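Local structure of FMN reductase (NADPH) (Bacillus subtilis, 3N2S) at residues Glu6-His11 against Met121-Glu126; Ser13-Thr18 against Gln67-Lys72; Cys80-Arg85 against Asp153-Leu158; Ile132-Gly137 against Phe159-Gly164. The protein uses NADPH to reduce FMN, and also reduces nitroaromatic compounds, quinones and azo dyes, working as a homodimer that binds flavin mononucleotide. One frame throughout, in Å; residues are numbered along the deposited sequence.

Contact 1: residues Glu6-His11 against Met121-Glu126; sequences ETILNH and MSIAAE. With FMN (flavin mononucleotide), chain E.
Thr-7 sets its methyl group on the last turn of the facing helix: CG2 lies 3.8 Å from Glu-126 C and 3.9 Å from Glu-126 CB. With CG2 anti to the backbone N, the hydroxyl turns back along its own helix and bonds to the carbonyl oxygen of Asn-3. This is the snug part of the contact, although both residues are partly exposed to solvent. Deeper in, Ile-8 meets Ile-123 more loosely, CG1 to CG2 at 4.2 Å, and Asn-120 of the second subunit packs on both. The short N-terminal helix is thus laid against the end of the long helix 104-127 at the dimer interface. Beyond the helix, buried His-11 puts its ring between the Glu-126 carboxylate and the FMN phosphate, ring and carboxylate planes 54° apart; which ring atoms face them is doubtful. An alanine here would probably leave a gap between carboxylate and phosphate, with no ring between the two acidic groups. A ring set between two such groups, one of the protein and one of the cofactor, would probably ease their repulsion and connect the end of helix 104-127 with the phosphate site.

Contact 2: residues Ser13-Thr18 against Gln67-Lys72; sequences SIRSFT and QPYVEK. With FMN (flavin mononucleotide), chain E.
The Tyr-69 ring is covered on one face by Arg-15, whose CB stands 3.7 Å from the ring centroid in a CH-pi contact, 12° off the normal; Gln-67 CB lies over the opposite face, displaced toward the rim, and FMN O2 is at the edge. The extended Arg-15 chain runs alongside the tyrosine in the same direction, and its guanidinium stands nearly upright to the ring, planes 84° apart, with Tyr-69 OH and FMN O2 at its own edge. The Phe-17 ring takes Lys-72 O at its edge and rests CE2 on Tyr-69 CB. FMN O2 is gripped by Arg-15 NE at 2.7 Å, almost straight at 173°, by Tyr-69 OH at 2.8 Å, and weakly by Arg-15 NH2. That same NH2 bonds to FMN N1 at 3.1 Å, and the positive charge would probably steady negative charge gathering there on the reduced flavin. Two irregular loops of the nitroreductase fold, one before helix 24-35 and one before strand 75-82, thereby close on the pyrimidine end of the isoalloxazine. Gln-67 reads that end in both senses, OE1 accepting from FMN N3 at 2.7 Å and NE2 giving to FMN O4. At the other end of the cofactor Ser-13 holds the phosphate through its backbone N and through OG, 2.6 Å from FMN O3P. Far from the flavin, the Lys-72 chain bends at its last torsion and NZ donates to Phe-17 O at 2.7 Å, while a water joins Phe-17 N to Lys-72 O.

Contact 3: residues Cys80-Arg85 against Asp153-Leu158; sequences CADLYR and DHVLPL
Asp-153 meets Tyr-84 through its backbone, the carbonyl oxygen lying 3.4 Å from Tyr-84 CD1. At His-154, where the backbone takes up a left-handed conformation (phi 70°), the carbonyl reaches past the end of strand 75-82: Leu-83 N donates to His-154 O at 2.8 Å, nearly along the C=O axis, and Tyr-84 N adds a weak bond to the same oxygen. Val-155 splits its two methyls, CG1 anti to the backbone N, CG2 anti to the carbonyl carbon. CG2 presses on Tyr-84 CB at 3.5 Å and runs beside the Asp-82 carboxylate, while CG1 lies on Cys-80 CB at 3.8 Å. Leu-156 forms the hydrogen-bonded pair of this antiparallel ladder, its N and O both bonded to Ala-81. Their side chains turn to one face, Ala-81 touching Ser-110 and Leu-156 touching Phe-107. Pro-157 shares a non-hydrogen-bonded pair with Cys-80, CA to CA 4.1 Å, a place where its lack of an N-H costs no bond to that strand. In this alpha-beta-alpha sandwich helix 104-127 covers the Ala-81 and Leu-156 side, and helix 142-149 lies against Pro-157. Leu-158 brings CD2 to 4.1 Å from Ala-81 CB. Across from Val-155, Asp-82 caps the helix that follows: OD1 takes Arg-85 N at 3.1 Å and, weakly, Tyr-84 N. OD2 is bonded to Ser-47 and to Tyr-187 of the second subunit. A buried carboxylate so supplied with donors, with the Arg-85 charge nearby, is likely to stay ionised, and it ties strand end, helix start and dimer partner together.

Contact 4: residues Ile132-Gly137 against Phe159-Gly164; sequences ICYIGG and FGLAVG. With FMN (flavin mononucleotide), chain E.
Tyr-134 has its ring clamped between protein and cofactor: Leu-161 CD1 sits over the centre of one face, 3.6 Å from the centroid and 11° off the normal, and the FMN methyl C8M lies over the opposite face. CG, anti to the carbonyl carbon, places the ring there; CB itself lies 3.4 Å from FMN C8. Alongside runs Phe-159, its CE1 3.6 Å from Tyr-134 CE1 at the tyrosine edge, the planes turned 56° apart. An alanine in place of Tyr-134 would probably open a gap between Leu-161 and the flavin methyl and leave Phe-159 without the tyrosine beside it. The backbones form an antiparallel ladder in which Cys-133 pairs with Ala-162 and Ile-135 with Gly-160. In the second pair both donors stand well above the carbonyl planes, and a CB on Gly-160 would crowd Ile-135. Past the strand end Gly-136 N donates to FMN N5 at 2.8 Å, nearly straight at 172°, and Gly-137 N to FMN O4 at 3.1 Å; a side chain on Gly-136 would run into FMN C6. The bond to N5, the hydride-accepting atom of flavins, is likely to influence reactivity. Strand 131-135 lies outermost in this chain's sheet, with 155-164 between it and 75-82; helix 104-127 packs on the Ile-132 and Leu-161 face, and on the other face Phe-76 of strand 75-82 packs on Ile-135 and Ala-162.

In the fold
From the N terminus, helix 3-9 opens contact 1, which closes some 110 residues later on helix 104-127. Contact 2 falls wholly within that span, its first segment following almost at once and its loop closing before strand 75-82. Contact 3 starts on that strand and ends at the start of strand 155-164, so its segments alternate with those of contact 1 and also with those of contact 4, which reaches the far end of the same strand. Contacts 1, 2 and 4 gather round one FMN; contact 2 meets contact 4 through a probable backbone bond between Ile-14 and Ile-132. Contact 3 pairs strands 75-82 and 155-164 at the remote end of the sheet, and contact 4 adds strand 131-135.

Contact 1: residues Glu6-His11 against Met121-Glu126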
# COMPACT_ATOMS: atom_id res chain seq x y z
N GLU A 6 -0.84 0.90 20.24
CA GLU A 6 -0.06 -0.16 20.89
C GLU A 6 -0.02 -1.41 20.01
O GLU A 6 1.05 -1.98 19.84
CB GLU A 6 -0.58 -0.51 22.30
CG GLU A 6 -0.24 0.53 23.34
CD GLU A 6 -0.73 0.28 24.76
OE1 GLU A 6 -1.60 -0.60 24.97
OE2 GLU A 6 -0.24 0.99 25.66
N THR A 7 -1.17 -1.80 19.42
CA THR A 7 -1.26 -2.95 18.52
C THR A 7 -0.37 -2.70 17.28
O THR A 7 0.41 -3.57 16.90
CB THR A 7 -2.71 -3.25 18.14
OG1 THR A 7 -3.41 -3.67 19.31
CG2 THR A 7 -2.82 -4.34 17.06
N ILE A 8 -0.48 -1.51 16.67
CA ILE A 8 0.33 -1.16 15.49
C ILE A 8 1.82 -1.30 15.80
O ILE A 8 2.54 -1.98 15.07
CB ILE A 8 -0.04 0.25 14.94
CG1 ILE A 8 -1.45 0.23 14.29
CG2 ILE A 8 1.03 0.76 13.94
CD1 ILE A 8 -2.10 1.66 14.05
N LEU A 9 2.27 -0.68 16.92
CA LEU A 9 3.69 -0.70 17.29
C LEU A 9 4.18 -2.08 17.77
O LEU A 9 5.37 -2.33 17.69
CB LEU A 9 4.01 0.39 18.33
CG LEU A 9 3.78 1.86 17.92
CD1 LEU A 9 3.95 2.80 19.14
CD2 LEU A 9 4.75 2.27 16.81
N ASN A 10 3.28 -2.98 18.19
CA ASN A 10 3.62 -4.33 18.67
C ASN A 10 3.85 -5.32 17.51
O ASN A 10 4.29 -6.47 17.74
CB ASN A 10 2.48 -4.86 19.58
CG ASN A 10 2.81 -6.14 20.30
OD1 ASN A 10 3.81 -6.24 21.02
ND2 ASN A 10 2.03 -7.18 20.06
N HIS A 11 3.54 -4.91 16.25
CA HIS A 11 3.66 -5.81 15.11
C HIS A 11 4.98 -6.55 14.94
O HIS A 11 6.05 -5.95 15.04
CB HIS A 11 3.35 -5.08 13.77
CG HIS A 11 3.76 -5.91 12.58
ND1 HIS A 11 4.99 -5.75 11.98
CD2 HIS A 11 3.13 -6.96 12.00
CE1 HIS A 11 5.06 -6.68 11.05
NE2 HIS A 11 3.97 -7.42 11.01
N MSE A 121 -6.50 -4.86 6.77
CA MSE A 121 -6.75 -6.26 7.17
C MSE A 121 -5.74 -6.71 8.22
O MSE A 121 -6.11 -7.37 9.19
CB MSE A 121 -6.72 -7.22 5.95
CG MSE A 121 -7.02 -8.67 6.37
SE MSE A 121 -7.10 -9.96 4.95
CE MSE A 121 -8.83 -9.41 4.09
N SER A 122 -4.44 -6.36 8.03
CA SER A 122 -3.38 -6.77 8.94
C SER A 122 -3.62 -6.19 10.35
O SER A 122 -3.55 -6.94 11.33
CB SER A 122 -2.01 -6.35 8.40
OG SER A 122 -1.73 -7.03 7.19
N ILE A 123 -3.92 -4.89 10.44
CA ILE A 123 -4.19 -4.23 11.74
C ILE A 123 -5.44 -4.84 12.40
O ILE A 123 -5.43 -5.10 13.61
CB ILE A 123 -4.27 -2.70 11.61
CG1 ILE A 123 -2.95 -2.09 11.07
CG2 ILE A 123 -4.66 -2.03 12.93
CD1 ILE A 123 -3.29 -0.77 10.26
N ALA A 124 -6.49 -5.05 11.60
CA ALA A 124 -7.72 -5.67 12.13
C ALA A 124 -7.39 -7.06 12.70
O ALA A 124 -7.78 -7.34 13.84
CB ALA A 124 -8.77 -5.77 11.04
N ALA A 125 -6.62 -7.90 11.97
CA ALA A 125 -6.25 -9.25 12.43
C ALA A 125 -5.43 -9.21 13.71
O ALA A 125 -5.75 -9.92 14.68
CB ALA A 125 -5.50 -10.01 11.34
N GLU A 126 -4.42 -8.34 13.75
CA GLU A 126 -3.56 -8.15 14.92
C GLU A 126 -4.32 -7.67 16.15
O GLU A 126 -4.02 -8.12 17.25
CB GLU A 126 -2.35 -7.26 14.58
CG GLU A 126 -1.42 -8.01 13.64
CD GLU A 126 -0.23 -7.24 13.11
OE1 GLU A 126 -0.36 -6.03 12.82
OE2 GLU A 126 0.82 -7.89 12.92
N1 FMN E . 8.02 -12.70 4.87
C2 FMN E . 8.16 -13.99 4.49
O2 FMN E . 8.50 -14.86 5.32
N3 FMN E . 7.94 -14.37 3.21
C4 FMN E . 7.53 -13.57 2.17
O4 FMN E . 7.34 -13.98 1.02
C4A FMN E . 7.34 -12.15 2.53
N5 FMN E . 6.89 -11.30 1.64
C5A FMN E . 6.57 -10.00 2.08
C6 FMN E . 5.97 -9.12 1.14
C7 FMN E . 5.54 -7.86 1.53
C7M FMN E . 4.80 -6.98 0.52
C8 FMN E . 5.80 -7.39 2.88
C8M FMN E . 5.41 -6.02 3.32
C9 FMN E . 6.42 -8.25 3.83
C9A FMN E . 6.84 -9.55 3.45
N10 FMN E . 7.37 -10.50 4.37
C10 FMN E . 7.60 -11.79 4.00
C1' FMN E . 7.61 -10.09 5.77
C2' FMN E . 8.88 -9.23 5.84
O2' FMN E . 9.95 -10.08 5.73
C3' FMN E . 8.91 -8.58 7.22
O3' FMN E . 7.75 -7.70 7.29
C4' FMN E . 10.27 -7.81 7.51
O4' FMN E . 11.28 -8.80 7.77
C5' FMN E . 10.13 -6.99 8.82
O5' FMN E . 9.81 -7.94 9.88
P FMN E . 8.54 -7.74 10.85
O1P FMN E . 8.68 -6.44 11.61
O2P FMN E . 8.63 -9.03 11.64
O3P FMN E . 7.33 -7.83 9.90

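Contact 2: residues Ser13-Thr18 against Gln67-Lys72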
# COMPACT_ATOMS: atom_id res chain seq x y z
N SER A 13 6.00 -10.18 12.17
CA SER A 13 5.51 -11.20 11.25
C SER A 13 5.44 -12.53 12.01
O SER A 13 6.36 -12.85 12.77
CB SER A 13 6.43 -11.32 10.04
OG SER A 13 6.32 -10.16 9.24
N ILE A 14 4.34 -13.26 11.85
CA ILE A 14 4.17 -14.55 12.50
C ILE A 14 4.28 -15.62 11.42
O ILE A 14 3.56 -15.58 10.40
CB ILE A 14 2.82 -14.60 13.30
CG1 ILE A 14 2.81 -13.57 14.47
CG2 ILE A 14 2.50 -16.02 13.76
CD1 ILE A 14 3.91 -13.74 15.60
N ARG A 15 5.20 -16.55 11.61
CA ARG A 15 5.44 -17.59 10.62
C ARG A 15 5.18 -18.99 11.18
O ARG A 15 5.53 -19.98 10.55
CB ARG A 15 6.87 -17.45 10.05
CG ARG A 15 7.08 -16.17 9.26
CD ARG A 15 8.51 -16.07 8.76
NE ARG A 15 8.71 -14.85 7.98
CZ ARG A 15 9.08 -13.68 8.51
NH1 ARG A 15 9.34 -13.58 9.81
NH2 ARG A 15 9.25 -12.62 7.72
N SER A 16 4.53 -19.05 12.35
CA SER A 16 4.19 -20.32 12.98
C SER A 16 2.78 -20.19 13.53
O SER A 16 2.53 -19.42 14.46
CB SER A 16 5.20 -20.67 14.08
OG SER A 16 4.87 -21.93 14.63
N PHE A 17 1.86 -20.91 12.93
CA PHE A 17 0.45 -20.85 13.29
C PHE A 17 -0.09 -22.18 13.74
O PHE A 17 0.42 -23.21 13.31
CB PHE A 17 -0.39 -20.40 12.07
CG PHE A 17 -0.07 -19.04 11.52
CD1 PHE A 17 -0.49 -17.88 12.19
CD2 PHE A 17 0.58 -18.90 10.30
CE1 PHE A 17 -0.26 -16.61 11.64
CE2 PHE A 17 0.83 -17.63 9.76
CZ PHE A 17 0.40 -16.49 10.43
N THR A 18 -1.19 -22.18 14.51
CA THR A 18 -1.87 -23.43 14.90
C THR A 18 -2.73 -23.85 13.70
O THR A 18 -2.90 -23.05 12.78
CB THR A 18 -2.78 -23.21 16.11
OG1 THR A 18 -3.92 -22.45 15.71
CG2 THR A 18 -2.06 -22.56 17.31
N GLN A 67 7.20 -21.93 1.56
CA GLN A 67 6.93 -21.19 2.77
C GLN A 67 5.77 -21.92 3.45
O GLN A 67 4.65 -21.82 2.99
CB GLN A 67 6.63 -19.72 2.45
CG GLN A 67 7.78 -19.05 1.70
CD GLN A 67 7.71 -17.55 1.75
OE1 GLN A 67 7.51 -16.98 2.81
NE2 GLN A 67 7.92 -16.89 0.62
N PRO A 68 6.06 -22.75 4.49
CA PRO A 68 5.00 -23.60 5.09
C PRO A 68 3.82 -22.89 5.74
O PRO A 68 2.73 -23.46 5.83
CB PRO A 68 5.77 -24.48 6.10
CG PRO A 68 7.01 -23.70 6.39
CD PRO A 68 7.37 -23.03 5.10
N TYR A 69 4.04 -21.66 6.20
CA TYR A 69 3.04 -20.81 6.82
C TYR A 69 2.02 -20.26 5.80
O TYR A 69 1.07 -19.59 6.19
CB TYR A 69 3.71 -19.72 7.67
CG TYR A 69 5.00 -19.17 7.09
CD1 TYR A 69 5.01 -17.97 6.37
CD2 TYR A 69 6.21 -19.83 7.28
CE1 TYR A 69 6.20 -17.46 5.85
CE2 TYR A 69 7.40 -19.34 6.75
CZ TYR A 69 7.39 -18.14 6.03
OH TYR A 69 8.57 -17.65 5.54
N VAL A 70 2.17 -20.62 4.52
CA VAL A 70 1.22 -20.30 3.44
C VAL A 70 0.17 -21.43 3.48
O VAL A 70 -1.02 -21.17 3.28
CB VAL A 70 1.94 -20.22 2.06
CG1 VAL A 70 0.95 -20.28 0.89
CG2 VAL A 70 2.81 -18.96 1.96
N GLU A 71 0.61 -22.69 3.74
CA GLU A 71 -0.32 -23.84 3.83
C GLU A 71 -0.92 -23.92 5.21
O GLU A 71 -2.12 -24.15 5.33
CB GLU A 71 0.40 -25.19 3.62
CG GLU A 71 0.78 -25.54 2.21
CD GLU A 71 1.20 -26.99 2.07
OE1 GLU A 71 2.42 -27.23 1.89
OE2 GLU A 71 0.33 -27.89 2.12
N LYS A 72 -0.06 -23.83 6.25
CA LYS A 72 -0.49 -23.96 7.65
C LYS A 72 -0.76 -22.61 8.26
O LYS A 72 0.15 -21.96 8.77
CB LYS A 72 0.55 -24.74 8.49
CG LYS A 72 0.03 -25.19 9.85
CD LYS A 72 1.12 -25.83 10.72
CE LYS A 72 0.56 -26.65 11.85
NZ LYS A 72 -0.16 -25.81 12.85
N1 FMN E . 8.02 -12.70 4.87
C2 FMN E . 8.16 -13.99 4.49
O2 FMN E . 8.50 -14.86 5.32
N3 FMN E . 7.94 -14.37 3.21
C4 FMN E . 7.53 -13.57 2.17
O4 FMN E . 7.34 -13.98 1.02
C4A FMN E . 7.34 -12.15 2.53
N5 FMN E . 6.89 -11.30 1.64
C5A FMN E . 6.57 -10.00 2.08
C6 FMN E . 5.97 -9.12 1.14
C7 FMN E . 5.54 -7.86 1.53
C7M FMN E . 4.80 -6.98 0.52
C8 FMN E . 5.80 -7.39 2.88
C8M FMN E . 5.41 -6.02 3.32
C9 FMN E . 6.42 -8.25 3.83
C9A FMN E . 6.84 -9.55 3.45
N10 FMN E . 7.37 -10.50 4.37
C10 FMN E . 7.60 -11.79 4.00
C1' FMN E . 7.61 -10.09 5.77
C2' FMN E . 8.88 -9.23 5.84
O2' FMN E . 9.95 -10.08 5.73
C3' FMN E . 8.91 -8.58 7.22
O3' FMN E . 7.75 -7.70 7.29
C4' FMN E . 10.27 -7.81 7.51
O4' FMN E . 11.28 -8.80 7.77
C5' FMN E . 10.13 -6.99 8.82
O5' FMN E . 9.81 -7.94 9.88
P FMN E . 8.54 -7.74 10.85
O1P FMN E . 8.68 -6.44 11.61
O2P FMN E . 8.63 -9.03 11.64
O3P FMN E . 7.33 -7.83 9.90
O HOH W 1 2.32 -22.37 10.25

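Contact 3: residues Cys80-Arg85 against Asp153-Leu158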
# COMPACT_ATOMS: atom_id res chain seq x y z
N CYS A 80 -4.84 -8.72 -4.99
CA CYS A 80 -4.60 -8.46 -6.42
C CYS A 80 -4.89 -7.04 -6.78
O CYS A 80 -5.91 -6.52 -6.34
CB CYS A 80 -5.45 -9.38 -7.30
SG CYS A 80 -5.32 -11.13 -6.93
N ALA A 81 -4.10 -6.48 -7.72
CA ALA A 81 -4.42 -5.22 -8.38
C ALA A 81 -5.54 -5.67 -9.33
O ALA A 81 -5.43 -6.74 -9.94
CB ALA A 81 -3.22 -4.70 -9.17
N ASP A 82 -6.66 -4.93 -9.38
CA ASP A 82 -7.80 -5.33 -10.21
C ASP A 82 -8.38 -4.17 -10.99
O ASP A 82 -9.00 -3.28 -10.41
CB ASP A 82 -8.91 -6.01 -9.35
CG ASP A 82 -10.08 -6.64 -10.10
OD1 ASP A 82 -10.38 -6.19 -11.22
OD2 ASP A 82 -10.76 -7.51 -9.52
N LEU A 83 -8.23 -4.22 -12.31
CA LEU A 83 -8.83 -3.25 -13.25
C LEU A 83 -9.80 -3.97 -14.19
O LEU A 83 -10.42 -3.36 -15.08
CB LEU A 83 -7.75 -2.46 -13.98
CG LEU A 83 -6.94 -1.49 -13.08
CD1 LEU A 83 -5.76 -0.90 -13.79
CD2 LEU A 83 -7.82 -0.40 -12.48
N TYR A 84 -9.96 -5.28 -13.97
CA TYR A 84 -10.88 -6.14 -14.74
C TYR A 84 -12.33 -5.73 -14.44
O TYR A 84 -13.16 -5.68 -15.36
CB TYR A 84 -10.63 -7.60 -14.42
CG TYR A 84 -11.63 -8.57 -15.02
CD1 TYR A 84 -11.46 -9.06 -16.31
CD2 TYR A 84 -12.70 -9.06 -14.27
CE1 TYR A 84 -12.35 -10.00 -16.85
CE2 TYR A 84 -13.59 -10.00 -14.80
CZ TYR A 84 -13.40 -10.47 -16.09
OH TYR A 84 -14.29 -11.38 -16.62
N ARG A 85 -12.63 -5.43 -13.16
CA ARG A 85 -13.94 -4.96 -12.70
C ARG A 85 -14.37 -3.74 -13.53
O ARG A 85 -15.49 -3.69 -14.03
CB ARG A 85 -13.84 -4.58 -11.21
CG ARG A 85 -15.13 -4.03 -10.57
CD ARG A 85 -14.97 -3.72 -9.08
NE ARG A 85 -14.61 -4.92 -8.33
CZ ARG A 85 -13.45 -5.09 -7.69
NH1 ARG A 85 -12.55 -4.10 -7.65
NH2 ARG A 85 -13.18 -6.24 -7.09
N ASP A 153 -7.47 -11.26 -17.38
CA ASP A 153 -6.60 -10.15 -17.76
C ASP A 153 -6.98 -8.94 -16.92
O ASP A 153 -8.10 -8.90 -16.40
CB ASP A 153 -6.72 -9.82 -19.25
CG ASP A 153 -5.36 -9.65 -19.88
OD1 ASP A 153 -4.92 -8.50 -20.04
OD2 ASP A 153 -4.69 -10.69 -20.14
N HIS A 154 -6.03 -8.00 -16.71
CA HIS A 154 -6.24 -6.80 -15.86
C HIS A 154 -6.34 -7.12 -14.37
O HIS A 154 -6.83 -6.29 -13.59
CB HIS A 154 -7.41 -5.92 -16.35
CG HIS A 154 -7.24 -5.49 -17.77
ND1 HIS A 154 -6.24 -4.62 -18.15
CD2 HIS A 154 -7.91 -5.89 -18.87
CE1 HIS A 154 -6.35 -4.49 -19.46
NE2 HIS A 154 -7.34 -5.25 -19.94
N VAL A 155 -5.88 -8.32 -13.99
CA VAL A 155 -5.83 -8.75 -12.59
C VAL A 155 -4.39 -9.21 -12.33
O VAL A 155 -3.87 -10.05 -13.07
CB VAL A 155 -6.89 -9.81 -12.18
CG1 VAL A 155 -6.70 -10.26 -10.73
CG2 VAL A 155 -8.31 -9.27 -12.36
N LEU A 156 -3.72 -8.59 -11.34
CA LEU A 156 -2.35 -8.94 -11.03
C LEU A 156 -2.19 -9.34 -9.55
O LEU A 156 -2.25 -8.45 -8.69
CB LEU A 156 -1.39 -7.76 -11.37
CG LEU A 156 0.13 -8.05 -11.30
CD1 LEU A 156 0.57 -8.96 -12.48
CD2 LEU A 156 0.93 -6.77 -11.35
N PRO A 157 -1.92 -10.62 -9.24
CA PRO A 157 -1.65 -10.99 -7.83
C PRO A 157 -0.36 -10.26 -7.38
O PRO A 157 0.59 -10.17 -8.14
CB PRO A 157 -1.47 -12.51 -7.87
CG PRO A 157 -2.12 -12.95 -9.20
CD PRO A 157 -1.79 -11.80 -10.13
N LEU A 158 -0.39 -9.64 -6.20
CA LEU A 158 0.73 -8.84 -5.70
C LEU A 158 1.45 -9.54 -4.57
O LEU A 158 2.68 -9.56 -4.53
CB LEU A 158 0.22 -7.46 -5.20
CG LEU A 158 -0.67 -6.65 -6.16
CD1 LEU A 158 -1.12 -5.36 -5.52
CD2 LEU A 158 0.09 -6.34 -7.47

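Contact 4: residues Ile132-Gly137 against Phe159-Gly164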
# COMPACT_ATOMS: atom_id res chain seq x y z
N ILE A 132 -0.08 -12.28 11.47
CA ILE A 132 -0.07 -12.14 10.01
C ILE A 132 1.35 -12.23 9.47
O ILE A 132 2.31 -11.88 10.15
CB ILE A 132 -0.79 -10.83 9.50
CG1 ILE A 132 -0.04 -9.51 9.88
CG2 ILE A 132 -2.27 -10.75 9.90
CD1 ILE A 132 1.01 -9.00 8.82
N CYS A 133 1.45 -12.59 8.18
CA CYS A 133 2.70 -12.55 7.44
C CYS A 133 2.37 -12.31 5.98
O CYS A 133 1.61 -13.08 5.38
CB CYS A 133 3.58 -13.78 7.63
SG CYS A 133 5.28 -13.55 7.01
N TYR A 134 2.91 -11.21 5.42
CA TYR A 134 2.75 -10.90 3.99
C TYR A 134 3.62 -11.88 3.23
O TYR A 134 4.66 -12.29 3.74
CB TYR A 134 3.25 -9.49 3.69
CG TYR A 134 2.27 -8.40 4.01
CD1 TYR A 134 1.50 -7.81 3.01
CD2 TYR A 134 2.12 -7.93 5.32
CE1 TYR A 134 0.60 -6.79 3.30
CE2 TYR A 134 1.24 -6.90 5.62
CZ TYR A 134 0.47 -6.34 4.60
OH TYR A 134 -0.38 -5.31 4.88
N ILE A 135 3.18 -12.29 2.02
CA ILE A 135 3.90 -13.27 1.19
C ILE A 135 4.08 -12.73 -0.23
O ILE A 135 3.25 -12.97 -1.11
CB ILE A 135 3.22 -14.68 1.18
CG1 ILE A 135 2.88 -15.21 2.64
CG2 ILE A 135 4.05 -15.71 0.32
CD1 ILE A 135 4.12 -15.56 3.56
N GLY A 136 5.17 -12.01 -0.42
CA GLY A 136 5.56 -11.46 -1.72
C GLY A 136 6.20 -12.53 -2.59
O GLY A 136 6.35 -12.34 -3.80
N GLY A 137 6.58 -13.66 -1.97
CA GLY A 137 7.18 -14.81 -2.62
C GLY A 137 6.39 -15.35 -3.80
O GLY A 137 6.97 -15.91 -4.73
N PHE A 159 0.68 -10.06 -3.61
CA PHE A 159 1.23 -10.76 -2.43
C PHE A 159 0.10 -11.50 -1.75
O PHE A 159 -1.07 -11.13 -1.91
CB PHE A 159 1.87 -9.78 -1.41
CG PHE A 159 1.00 -8.58 -1.09
CD1 PHE A 159 0.00 -8.66 -0.13
CD2 PHE A 159 1.16 -7.37 -1.78
CE1 PHE A 159 -0.83 -7.58 0.13
CE2 PHE A 159 0.32 -6.28 -1.51
CZ PHE A 159 -0.67 -6.39 -0.57
N GLY A 160 0.47 -12.52 -0.99
CA GLY A 160 -0.46 -13.22 -0.13
C GLY A 160 -0.39 -12.61 1.26
O GLY A 160 0.52 -11.80 1.57
N LEU A 161 -1.35 -12.96 2.10
CA LEU A 161 -1.38 -12.57 3.50
C LEU A 161 -1.84 -13.79 4.27
O LEU A 161 -2.99 -14.20 4.12
CB LEU A 161 -2.30 -11.36 3.77
CG LEU A 161 -2.21 -10.77 5.19
CD1 LEU A 161 -0.82 -10.07 5.41
CD2 LEU A 161 -3.37 -9.79 5.46
N ALA A 162 -0.92 -14.42 5.01
CA ALA A 162 -1.19 -15.57 5.85
C ALA A 162 -1.71 -15.00 7.17
O ALA A 162 -1.13 -14.07 7.71
CB ALA A 162 0.08 -16.38 6.08
N VAL A 163 -2.87 -15.49 7.62
CA VAL A 163 -3.50 -15.02 8.86
C VAL A 163 -3.84 -16.27 9.70
O VAL A 163 -4.31 -17.25 9.16
CB VAL A 163 -4.79 -14.17 8.61
CG1 VAL A 163 -5.32 -13.60 9.92
CG2 VAL A 163 -4.54 -13.04 7.59
N GLY A 164 -3.59 -16.21 11.00
CA GLY A 164 -3.92 -17.33 11.88
C GLY A 164 -3.65 -17.07 13.34
O GLY A 164 -3.24 -15.98 13.73
N1 FMN E . 8.02 -12.70 4.87
C2 FMN E . 8.16 -13.99 4.49
O2 FMN E . 8.50 -14.86 5.32
N3 FMN E . 7.94 -14.37 3.21
C4 FMN E . 7.53 -13.57 2.17
O4 FMN E . 7.34 -13.98 1.02
C4A FMN E . 7.34 -12.15 2.53
N5 FMN E . 6.89 -11.30 1.64
C5A FMN E . 6.57 -10.00 2.08
C6 FMN E . 5.97 -9.12 1.14
C7 FMN E . 5.54 -7.86 1.53
C7M FMN E . 4.80 -6.98 0.52
C8 FMN E . 5.80 -7.39 2.88
C8M FMN E . 5.41 -6.02 3.32
C9 FMN E . 6.42 -8.25 3.83
C9A FMN E . 6.84 -9.55 3.45
N10 FMN E . 7.37 -10.50 4.37
C10 FMN E . 7.60 -11.79 4.00
C1' FMN E . 7.61 -10.09 5.77
C2' FMN E . 8.88 -9.23 5.84
O2' FMN E . 9.95 -10.08 5.73
C3' FMN E . 8.91 -8.58 7.22
O3' FMN E . 7.75 -7.70 7.29
C4' FMN E . 10.27 -7.81 7.51
O4' FMN E . 11.28 -8.80 7.77
C5' FMN E . 10.13 -6.99 8.82
O5' FMN E . 9.81 -7.94 9.88
P FMN E . 8.54 -7.74 10.85
O1P FMN E . 8.68 -6.44 11.61
O2P FMN E . 8.63 -9.03 11.64
O3P FMN E . 7.33 -7.83 9.90